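Local structure of Tetur07g02040 (Tetranychus urticae, 6BDJ) at residues A[89-94]-A[135-141]; A[144-150]-A[162-166]; A[95-100]-A[114-120]. The protein binds ferric iron and is probably an intradiol ring-cleavage dioxygenase that inserts both atoms of molecular oxygen into its aromatic substrate. All blocks are in the same frame, centred on the assembly; numbering follows the deposited sequence. Where two conformers were deposited one is given.

Contact 1. Residues A[89-94]-A[135-141]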
loop_
_atom_site.group_PDB
_atom_site.type_symbol
_atom_site.label_atom_id
_atom_site.label_comp_id
_atom_site.label_asym_id
_atom_site.label_seq_id
_atom_site.Cartn_x
_atom_site.Cartn_y
_atom_site.Cartn_z
ATOM N N GLN A 89 5.826 0.014 0.452
ATOM C CA GLN A 89 5.701 1.104 1.407
ATOM C C GLN A 89 7.096 1.507 1.903
ATOM O O GLN A 89 8.040 0.729 1.849
ATOM C CB GLN A 89 4.836 0.661 2.576
ATOM C CG GLN A 89 5.502 -0.387 3.452
ATOM C CD GLN A 89 4.639 -0.873 4.596
ATOM O OE1 GLN A 89 3.705 -1.636 4.403
ATOM N NE2 GLN A 89 4.991 -0.473 5.803
ATOM N N PRO A 90 7.220 2.713 2.435
ATOM C CA PRO A 90 8.510 3.073 3.038
ATOM C C PRO A 90 8.673 2.593 4.460
ATOM O O PRO A 90 7.675 2.391 5.170
ATOM C CB PRO A 90 8.471 4.584 3.026
ATOM C CG PRO A 90 7.029 4.934 3.135
ATOM C CD PRO A 90 6.227 3.793 2.588
ATOM N N ASP A 91 9.923 2.453 4.898
ATOM C CA ASP A 91 10.204 2.151 6.308
ATOM C C ASP A 91 9.905 3.343 7.218
ATOM O O ASP A 91 9.528 4.416 6.736
ATOM C CB ASP A 91 11.625 1.567 6.493
ATOM C CG ASP A 91 12.735 2.598 6.523
ATOM O OD1 ASP A 91 12.496 3.813 6.531
ATOM O OD2 ASP A 91 13.892 2.170 6.586
ATOM N N TYR A 92 10.081 3.175 8.526
ATOM C CA TYR A 92 9.741 4.213 9.492
ATOM C C TYR A 92 10.334 5.590 9.219
ATOM O O TYR A 92 9.710 6.574 9.559
ATOM C CB TYR A 92 10.091 3.782 10.924
ATOM C CG TYR A 92 11.518 4.026 11.304
ATOM C CD1 TYR A 92 11.921 5.265 11.831
ATOM C CD2 TYR A 92 12.485 3.041 11.100
ATOM C CE1 TYR A 92 13.230 5.494 12.177
ATOM C CE2 TYR A 92 13.812 3.265 11.456
ATOM C CZ TYR A 92 14.167 4.496 11.986
ATOM O OH TYR A 92 15.466 4.727 12.302
ATOM N N SER A 93 11.517 5.668 8.612
ATOM C CA SER A 93 12.133 6.959 8.293
ATOM C C SER A 93 11.891 7.426 6.860
ATOM O O SER A 93 12.515 8.362 6.391
ATOM C CB SER A 93 13.629 6.838 8.539
ATOM O OG SER A 93 14.190 5.958 7.602
ATOM N N GLY A 94 10.988 6.750 6.155
ATOM C CA GLY A 94 10.574 7.134 4.816
ATOM C C GLY A 94 11.369 6.644 3.629
ATOM O O GLY A 94 11.272 7.254 2.554
ATOM N N THR A 135 3.286 -6.665 7.899
ATOM C CA THR A 135 4.105 -5.529 7.564
ATOM C C THR A 135 4.285 -4.664 8.778
ATOM O O THR A 135 4.133 -5.129 9.907
ATOM C CB THR A 135 3.536 -4.772 6.348
ATOM O OG1 THR A 135 4.439 -3.741 5.956
ATOM C CG2 THR A 135 2.157 -4.200 6.594
ATOM N N LEU A 136 4.710 -3.427 8.567
ATOM C CA LEU A 136 4.808 -2.468 9.646
ATOM C C LEU A 136 3.932 -1.285 9.296
ATOM O O LEU A 136 3.664 -1.027 8.123
ATOM C CB LEU A 136 6.257 -2.002 9.797
ATOM C CG LEU A 136 7.338 -3.066 10.068
ATOM C CD1 LEU A 136 8.698 -2.385 10.067
ATOM C CD2 LEU A 136 7.107 -3.805 11.382
ATOM N N PHE A 137 3.521 -0.535 10.305
ATOM C CA PHE A 137 2.963 0.774 10.038
ATOM C C PHE A 137 4.018 1.606 9.252
ATOM O O PHE A 137 5.176 1.660 9.646
ATOM C CB PHE A 137 2.521 1.458 11.322
ATOM C CG PHE A 137 1.695 2.678 11.072
ATOM C CD1 PHE A 137 2.311 3.890 10.806
ATOM C CD2 PHE A 137 0.305 2.610 11.044
ATOM C CE1 PHE A 137 1.566 5.024 10.531
ATOM C CE2 PHE A 137 -0.452 3.740 10.760
ATOM C CZ PHE A 137 0.178 4.943 10.490
ATOM N N PRO A 138 3.622 2.214 8.114
ATOM C CA PRO A 138 4.578 2.894 7.254
ATOM C C PRO A 138 5.060 4.192 7.849
ATOM O O PRO A 138 4.316 4.854 8.582
ATOM C CB PRO A 138 3.782 3.159 5.981
ATOM C CG PRO A 138 2.398 3.346 6.465
ATOM C CD PRO A 138 2.264 2.308 7.569
ATOM N N GLY A 139 6.302 4.550 7.543
ATOM C CA GLY A 139 6.775 5.908 7.770
ATOM C C GLY A 139 6.248 6.752 6.622
ATOM O O GLY A 139 5.302 6.374 5.926
ATOM N N HIS A 140 6.841 7.906 6.410
ATOM C CA HIS A 140 6.454 8.690 5.270
ATOM C C HIS A 140 7.523 9.614 4.879
ATOM O O HIS A 140 8.391 10.018 5.668
ATOM C CB HIS A 140 5.227 9.565 5.571
ATOM C CG HIS A 140 5.352 10.378 6.825
ATOM N ND1 HIS A 140 5.853 11.660 6.839
ATOM C CD2 HIS A 140 5.061 10.069 8.109
ATOM C CE1 HIS A 140 5.860 12.107 8.082
ATOM N NE2 HIS A 140 5.375 11.164 8.870
ATOM N N TYR A 141 7.333 10.139 3.675
ATOM C CA TYR A 141 8.178 11.121 3.074
ATOM C C TYR A 141 7.804 12.503 3.574
ATOM O O TYR A 141 6.842 12.659 4.336
ATOM C CB TYR A 141 7.880 11.073 1.576
ATOM C CG TYR A 141 8.959 10.446 0.761
ATOM C CD1 TYR A 141 9.362 9.159 1.006
ATOM C CD2 TYR A 141 9.578 11.142 -0.260
ATOM C CE1 TYR A 141 10.345 8.563 0.251
ATOM C CE2 TYR A 141 10.573 10.560 -1.014
ATOM C CZ TYR A 141 10.954 9.264 -0.746
ATOM O OH TYR A 141 11.947 8.639 -1.470
#
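At the rim of the ferric site of this intradiol dioxygenase, the turn-bearing loop 89-94 packs along the end of strand 130-136 and the loop that follows it, and Gln89 joins the two through its amide. Its chain runs straight beyond CG, after a first torsion (chi1 69°) that sets CG between the backbone N and the carbonyl carbon. The hydroxyl of Thr135 donates from OG1 to Gln89 OE1 at 2.7 Å, arriving well above the carbonyl plane instead of on a lone pair. Gln89 NE2 in turn donates to Leu136 O, also at 2.7 Å and nearly straight (168°), with the acceptor lying in the plane of the amide. Two short bonds, one to each end of the amide, thus fix its flip in a buried setting. Farther along, Pro90 CD faces Pro138 CB at 4.2 Å, while Pro90 CG rests near Gly139 O.

Here the backbones close to 3.8 Å between Tyr92 CA and Gly139 CA. Gly139 N makes weak bonds to Pro90 O and Asp91 O, and its CA adds a CH...O contact to Tyr92 O at 3.5 Å. A side chain at Gly139 would run into the carbonyls of Asp91 and Tyr92; one at Gly94 would strike His140 O. The loop keeps its form by a type I turn from Asp91 to Gly94 with an Asx turn: Asp91 OD1 accepts from Ser93 N and, at 2.9 Å, from Ser93 OG, both from the same face of the carboxylate, while OD2 pairs with Arg60. The glycine-lined approach leads to Tyr141, not bound to the iron in this model but an Fe(3+) ligand in a structure of this protein, as the second tyrosine is in intradiol dioxygenases.

Contact 2. Residues A[144-150]-A[162-166]. With FE (Fe (III) ion), chain C.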
loop_
_atom_site.group_PDB
_atom_site.type_symbol
_atom_site.label_atom_id
_atom_site.label_comp_id
_atom_site.label_asym_id
_atom_site.label_seq_id
_atom_site.Cartn_x
_atom_site.Cartn_y
_atom_site.Cartn_z
ATOM N N ARG A 144 4.255 14.205 1.764
ATOM C CA ARG A 144 3.316 13.104 1.627
ATOM C C ARG A 144 2.819 12.652 2.990
ATOM O O ARG A 144 3.543 12.636 3.984
ATOM C CB ARG A 144 3.957 11.895 0.933
ATOM C CG ARG A 144 4.225 12.062 -0.556
ATOM C CD ARG A 144 2.965 12.345 -1.385
ATOM N NE ARG A 144 1.769 11.620 -0.944
ATOM C CZ ARG A 144 1.345 10.448 -1.429
ATOM N NH1 ARG A 144 0.230 9.918 -0.955
ATOM N NH2 ARG A 144 2.025 9.814 -2.388
ATOM N N THR A 145 1.562 12.246 3.009
ATOM C CA THR A 145 0.944 11.684 4.186
ATOM C C THR A 145 1.270 10.172 4.203
ATOM O O THR A 145 1.572 9.586 3.145
ATOM C CB THR A 145 -0.568 11.980 4.163
ATOM O OG1 THR A 145 -1.213 11.422 5.320
ATOM C CG2 THR A 145 -1.236 11.499 2.850
ATOM N N PRO A 146 1.218 9.532 5.389
ATOM C CA PRO A 146 1.620 8.111 5.429
ATOM C C PRO A 146 0.666 7.249 4.621
ATOM O O PRO A 146 -0.536 7.466 4.642
ATOM C CB PRO A 146 1.536 7.749 6.921
ATOM C CG PRO A 146 1.616 9.039 7.644
ATOM C CD PRO A 146 0.992 10.065 6.740
ATOM N N HIS A 147 1.207 6.280 3.912
ATOM C CA HIS A 147 0.407 5.396 3.095
ATOM C C HIS A 147 1.149 4.157 2.709
ATOM O O HIS A 147 2.380 4.103 2.812
ATOM C CB HIS A 147 0.052 6.097 1.804
ATOM C CG HIS A 147 1.246 6.535 1.031
ATOM N ND1 HIS A 147 1.925 7.697 1.318
ATOM C CD2 HIS A 147 1.906 5.955 0.004
ATOM C CE1 HIS A 147 2.924 7.846 0.465
ATOM N NE2 HIS A 147 2.974 6.772 -0.306
ATOM N N ILE A 148 0.384 3.183 2.216
ATOM C CA ILE A 148 0.917 1.979 1.609
ATOM C C ILE A 148 0.367 1.909 0.202
ATOM O O ILE A 148 -0.859 2.033 -0.003
ATOM C CB ILE A 148 0.467 0.727 2.371
ATOM C CG1 ILE A 148 1.053 0.726 3.795
ATOM C CG2 ILE A 148 0.908 -0.555 1.636
ATOM C CD1 ILE A 148 0.498 -0.346 4.732
ATOM N N HIS A 149 1.241 1.686 -0.766
ATOM C CA HIS A 149 0.798 1.468 -2.118
ATOM C C HIS A 149 0.368 0.056 -2.368
ATOM O O HIS A 149 0.862 -0.865 -1.711
ATOM C CB HIS A 149 1.912 1.692 -3.082
ATOM C CG HIS A 149 2.426 3.069 -3.117
ATOM N ND1 HIS A 149 2.011 3.987 -4.070
ATOM C CD2 HIS A 149 3.354 3.684 -2.362
ATOM C CE1 HIS A 149 2.672 5.114 -3.889
ATOM N NE2 HIS A 149 3.488 4.952 -2.860
ATOM N N TYR A 150 -0.459 -0.117 -3.399
ATOM C CA TYR A 150 -0.885 -1.436 -3.839
ATOM C C TYR A 150 -1.211 -1.408 -5.321
ATOM O O TYR A 150 -1.662 -0.388 -5.856
ATOM C CB TYR A 150 -2.069 -1.967 -3.021
ATOM C CG TYR A 150 -3.399 -1.346 -3.362
ATOM C CD1 TYR A 150 -3.831 -0.183 -2.738
ATOM C CD2 TYR A 150 -4.232 -1.925 -4.299
ATOM C CE1 TYR A 150 -5.057 0.394 -3.058
ATOM C CE2 TYR A 150 -5.445 -1.357 -4.636
ATOM C CZ TYR A 150 -5.858 -0.196 -4.014
ATOM O OH TYR A 150 -7.086 0.346 -4.367
ATOM N N GLY A 162 -3.558 1.716 -6.416
ATOM C CA GLY A 162 -4.052 2.628 -5.403
ATOM C C GLY A 162 -3.108 2.826 -4.256
ATOM O O GLY A 162 -1.909 2.485 -4.329
ATOM N N GLN A 163 -3.663 3.467 -3.235
ATOM C CA GLN A 163 -2.958 3.792 -2.020
ATOM C C GLN A 163 -3.890 3.602 -0.851
ATOM O O GLN A 163 -5.059 3.939 -0.925
ATOM C CB GLN A 163 -2.440 5.219 -2.069
ATOM C CG GLN A 163 -1.285 5.373 -3.045
ATOM C CD GLN A 163 -0.652 6.753 -3.054
ATOM O OE1 GLN A 163 -0.722 7.494 -2.062
ATOM N NE2 GLN A 163 -0.017 7.097 -4.171
ATOM N N ILE A 164 -3.332 3.058 0.223
ATOM C CA ILE A 164 -4.026 2.803 1.467
ATOM C C ILE A 164 -3.656 3.927 2.429
ATOM O O ILE A 164 -2.478 4.211 2.647
ATOM C CB ILE A 164 -3.592 1.453 2.051
ATOM C CG1 ILE A 164 -3.821 0.335 1.031
ATOM C CG2 ILE A 164 -4.339 1.167 3.344
ATOM C CD1 ILE A 164 -3.191 -0.993 1.372
ATOM N N PHE A 165 -4.666 4.554 3.013
ATOM C CA PHE A 165 -4.478 5.627 3.986
ATOM C C PHE A 165 -4.925 5.170 5.366
ATOM O O PHE A 165 -5.576 4.143 5.519
ATOM C CB PHE A 165 -5.239 6.865 3.514
ATOM C CG PHE A 165 -4.748 7.387 2.189
ATOM C CD1 PHE A 165 -3.569 8.098 2.116
ATOM C CD2 PHE A 165 -5.422 7.111 1.005
ATOM C CE1 PHE A 165 -3.073 8.557 0.899
ATOM C CE2 PHE A 165 -4.949 7.574 -0.221
ATOM C CZ PHE A 165 -3.777 8.317 -0.272
ATOM N N PHE A 166 -4.558 5.960 6.366
ATOM C CA PHE A 166 -4.865 5.668 7.777
ATOM C C PHE A 166 -5.730 6.757 8.379
ATOM O O PHE A 166 -5.637 7.942 7.986
ATOM C CB PHE A 166 -3.574 5.495 8.551
ATOM C CG PHE A 166 -2.753 4.358 8.032
ATOM C CD1 PHE A 166 -2.963 3.080 8.508
ATOM C CD2 PHE A 166 -1.859 4.545 6.988
ATOM C CE1 PHE A 166 -2.233 1.995 8.014
ATOM C CE2 PHE A 166 -1.135 3.474 6.476
ATOM C CZ PHE A 166 -1.326 2.193 6.997
HETATM FE FE FE C . 4.943 6.402 -1.744
HETATM O O HOH W 1 0.003 3.496 -5.844
HETATM O O HOH W 2 5.824 6.734 -3.696
#
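Gln163 sets CG anti to its carbonyl carbon (chi1 -71°) and runs on extended, which lays its amide against His147 and His149. His147 turns CG between its backbone N and carbonyl carbon (chi1 58°), whereas His149 has CG beside its backbone N, and from these different starts both rings bring NE2 to the ferric ion. The metal lies 2.5 Å from His147 NE2 and 2.3 Å from His149 NE2, with Tyr96 and water 2 as further ligands. Each ring is held at its other nitrogen: His147 ND1 donates to Thr145 O in the ring plane, and His149 ND1 donates to water 1, which passes a bond on to Gly162 O.

Gln163 belongs to the second shell. It runs side by side with His149, NE2 lying 3.4 Å from His149 CE1, while OE1 sits over one face of the His147 ring. Arg144 comes from the opposite direction; its NH1 bonds to Gln163 OE1 at 2.8 Å, almost straight (176°), on a lone pair and in the guanidinium plane. Asp193 pairs with Arg144 NE, and Gly41 O accepts from Gln163 NE2. With an alanine in place of Gln163, Arg144 NH1 would probably lose this straight bond and Gly41 O its donor, leaving a gap beside the two imidazoles.

Next along the strands, Ile148 and Ile164 form an antiparallel hydrogen-bonded pair, Ile164 N reaching Ile148 O at 2.7 Å. Their side chains lie on the sheet face away from His149, where Ile148 CD1 meets the edge of the Phe166 ring at CZ (3.9 Å). Two histidines separated by a single residue, along one arm of a hairpin, form the histidine half of the two-tyrosine, two-histidine ferric site of intradiol dioxygenases.

Contact 3. Residues A[95-100]-A[114-120]; sequences IYSGFM and DPRRFLR. With FE (Fe (III) ion), chain C.
The oddest feature is a serine methylene seated squarely on a phenyl ring, a CH-pi contact: Ser97 CB lies 3.5 Å from the centroid of Phe118, only 5° off the ring normal. Its hydroxyl is gripped as well, with OG donating to Phe118 O at 2.6 Å on a lone pair and accepting from Arg120 NE at 2.8 Å. The same guanidinium turns NH2 to Ser97 O, also at 2.8 Å, and meets the Phe99 ring at its edge.

On the other flank, Asp114 swings CG between its backbone N and carbonyl carbon (chi1 70°), which presents the carboxylate to the type II turn from Tyr96 to Phe99. OD1 takes Gly98 N on its syn side, and OD2 takes Met100 N at 2.9 Å in a straighter bond (165°). Met100 SD lies against Arg116 CG, and CE touches the edge of Phe118 at CE2 (3.7 Å), a Met-aromatic contact.

Tyr96 OH, 1.9 Å from the iron, extends inward from this turn. Both segments belong to the long connection after strand 84-88, segment 114-120 ending on the first residue of strand 120-124, and Tyr96 and Arg120 lean on Trp88 of the former strand.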
loop_
_atom_site.group_PDB
_atom_site.type_symbol
_atom_site.label_atom_id
_atom_site.label_comp_id
_atom_site.label_asym_id
_atom_site.label_seq_id
_atom_site.Cartn_x
_atom_site.Cartn_y
_atom_site.Cartn_z
ATOM N N ILE A 95 12.149 5.574 3.818
ATOM C CA ILE A 95 12.989 5.024 2.763
ATOM C C ILE A 95 12.278 3.856 2.069
ATOM O O ILE A 95 11.663 3.023 2.727
ATOM C CB ILE A 95 14.318 4.508 3.349
ATOM C CG1 ILE A 95 15.128 5.642 3.995
ATOM C CG2 ILE A 95 15.167 3.845 2.284
ATOM C CD1 ILE A 95 15.363 6.880 3.131
ATOM N N TYR A 96 12.351 3.842 0.743
ATOM C CA TYR A 96 11.858 2.747 -0.062
ATOM C C TYR A 96 13.033 1.871 -0.463
ATOM O O TYR A 96 14.041 2.371 -0.958
ATOM C CB TYR A 96 11.207 3.259 -1.333
ATOM C CG TYR A 96 9.815 3.803 -1.119
ATOM C CD1 TYR A 96 8.730 2.973 -1.168
ATOM C CD2 TYR A 96 9.611 5.149 -0.841
ATOM C CE1 TYR A 96 7.438 3.460 -0.990
ATOM C CE2 TYR A 96 8.326 5.660 -0.662
ATOM C CZ TYR A 96 7.234 4.808 -0.746
ATOM O OH TYR A 96 5.981 5.297 -0.529
ATOM N N SER A 97 12.862 0.560 -0.281
ATOM C CA SER A 97 13.838 -0.444 -0.702
ATOM C C SER A 97 14.002 -0.385 -2.204
ATOM O O SER A 97 13.032 -0.146 -2.922
ATOM C CB SER A 97 13.420 -1.819 -0.247
ATOM O OG SER A 97 12.240 -2.329 -0.851
ATOM N N GLY A 98 15.250 -0.484 -2.655
ATOM C CA GLY A 98 15.586 -0.233 -4.035
ATOM C C GLY A 98 15.944 1.200 -4.376
ATOM O O GLY A 98 16.636 1.443 -5.371
ATOM N N PHE A 99 15.470 2.144 -3.571
ATOM C CA PHE A 99 15.753 3.569 -3.753
ATOM C C PHE A 99 16.293 4.143 -2.442
ATOM O O PHE A 99 15.982 5.249 -2.061
ATOM C CB PHE A 99 14.450 4.263 -4.183
ATOM C CG PHE A 99 13.811 3.628 -5.391
ATOM C CD1 PHE A 99 14.188 4.006 -6.669
ATOM C CD2 PHE A 99 12.862 2.634 -5.243
ATOM C CE1 PHE A 99 13.627 3.414 -7.781
ATOM C CE2 PHE A 99 12.284 2.031 -6.352
ATOM C CZ PHE A 99 12.674 2.421 -7.626
ATOM N N MET A 100 17.150 3.376 -1.775
ATOM C CA MET A 100 17.668 3.741 -0.460
ATOM C C MET A 100 18.585 4.957 -0.461
ATOM O O MET A 100 18.788 5.538 0.601
ATOM C CB MET A 100 18.411 2.562 0.191
ATOM C CG MET A 100 17.521 1.373 0.486
ATOM S SD MET A 100 18.407 -0.017 1.236
ATOM C CE MET A 100 18.547 0.502 2.953
ATOM N N ASP A 114 19.879 -0.170 -5.434
ATOM C CA ASP A 114 20.203 -1.210 -4.471
ATOM C C ASP A 114 19.311 -2.467 -4.635
ATOM O O ASP A 114 18.201 -2.377 -5.150
ATOM C CB ASP A 114 20.156 -0.618 -3.058
ATOM C CG ASP A 114 18.776 -0.282 -2.606
ATOM O OD1 ASP A 114 18.076 -1.212 -2.160
ATOM O OD2 ASP A 114 18.395 0.925 -2.671
ATOM N N PRO A 115 19.800 -3.636 -4.200
ATOM C CA PRO A 115 19.015 -4.853 -4.346
ATOM C C PRO A 115 18.053 -5.137 -3.201
ATOM O O PRO A 115 17.437 -6.172 -3.200
ATOM C CB PRO A 115 20.101 -5.957 -4.355
ATOM C CG PRO A 115 21.164 -5.414 -3.451
ATOM C CD PRO A 115 21.167 -3.924 -3.711
ATOM N N ARG A 116 17.962 -4.280 -2.202
ATOM C CA ARG A 116 17.032 -4.514 -1.099
ATOM C C ARG A 116 15.575 -4.413 -1.565
ATOM O O ARG A 116 15.239 -3.621 -2.419
ATOM C CB ARG A 116 17.255 -3.529 0.049
ATOM C CG ARG A 116 18.633 -3.620 0.748
ATOM C CD ARG A 116 18.879 -4.998 1.340
ATOM N NE ARG A 116 17.807 -5.494 2.224
ATOM C CZ ARG A 116 17.657 -5.235 3.517
ATOM N NH1 ARG A 116 16.644 -5.811 4.189
ATOM N NH2 ARG A 116 18.464 -4.383 4.139
ATOM N N ARG A 117 14.734 -5.221 -0.957
ATOM C CA ARG A 117 13.354 -5.348 -1.257
ATOM C C ARG A 117 12.501 -5.446 -0.016
ATOM O O ARG A 117 11.366 -5.923 -0.073
ATOM C CB ARG A 117 13.130 -6.561 -2.146
ATOM C CG ARG A 117 13.877 -6.498 -3.489
ATOM C CD ARG A 117 13.334 -5.371 -4.363
ATOM N NE ARG A 117 14.022 -5.398 -5.653
ATOM C CZ ARG A 117 15.089 -4.676 -5.964
ATOM N NH1 ARG A 117 15.649 -3.846 -5.074
ATOM N NH2 ARG A 117 15.628 -4.805 -7.163
ATOM N N PHE A 118 12.997 -4.941 1.106
ATOM C CA PHE A 118 12.188 -4.900 2.290
ATOM C C PHE A 118 10.919 -4.093 2.016
ATOM O O PHE A 118 10.901 -3.170 1.177
ATOM C CB PHE A 118 12.938 -4.304 3.507
ATOM C CG PHE A 118 13.463 -2.887 3.312
ATOM C CD1 PHE A 118 12.611 -1.789 3.292
ATOM C CD2 PHE A 118 14.822 -2.651 3.199
ATOM C CE1 PHE A 118 13.101 -0.502 3.116
ATOM C CE2 PHE A 118 15.328 -1.368 3.030
ATOM C CZ PHE A 118 14.464 -0.293 2.994
ATOM N N LEU A 119 9.889 -4.473 2.762
ATOM C CA LEU A 119 8.602 -3.843 2.721
ATOM C C LEU A 119 7.965 -3.831 1.327
ATOM O O LEU A 119 7.234 -2.893 0.953
ATOM C CB LEU A 119 8.688 -2.450 3.350
ATOM C CG LEU A 119 9.046 -2.460 4.854
ATOM C CD1 LEU A 119 9.271 -1.058 5.396
ATOM C CD2 LEU A 119 8.027 -3.170 5.730
ATOM N N ARG A 120 8.218 -4.910 0.587
ATOM C CA ARG A 120 7.583 -5.169 -0.663
ATOM C C ARG A 120 7.123 -6.578 -0.646
ATOM O O ARG A 120 7.858 -7.476 -0.189
ATOM C CB ARG A 120 8.578 -4.974 -1.796
ATOM C CG ARG A 120 9.079 -3.539 -1.909
ATOM C CD ARG A 120 10.093 -3.433 -3.034
ATOM N NE ARG A 120 10.495 -2.031 -3.074
ATOM C CZ ARG A 120 9.909 -1.086 -3.805
ATOM N NH1 ARG A 120 8.879 -1.349 -4.601
ATOM N NH2 ARG A 120 10.358 0.159 -3.729
HETATM FE FE FE C . 4.943 6.402 -1.744
HETATM O O HOH W 3 10.234 -0.426 0.608
HETATM O O HOH W 2 5.824 6.734 -3.696
#

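Contacts 1 and 2 are buried and reach the same sheet; contact 3, its centre about 14 Å from the centre of the chain, is only partly buried, with Asp114 and Arg116 toward the outside. Contact 2 has regular strand pairing, contact 1 a buried glutamine amide bonded at both ends, with weak backbone bonds at a glycine, and contact 3 charged side chains gripping a turn. Contacts 2 and 3, their centres about 17 Å apart, share the ferric ion and water 2: one supplies two histidines, the other a tyrosine. Contact 1 lies between, Pro90 CD 3.5 Å from Tyr96 OH, while Phe137 CE2 lies 3.4 Å from Phe166 CD1 of contact 2. Segments 89-94 and 95-100 are continuous.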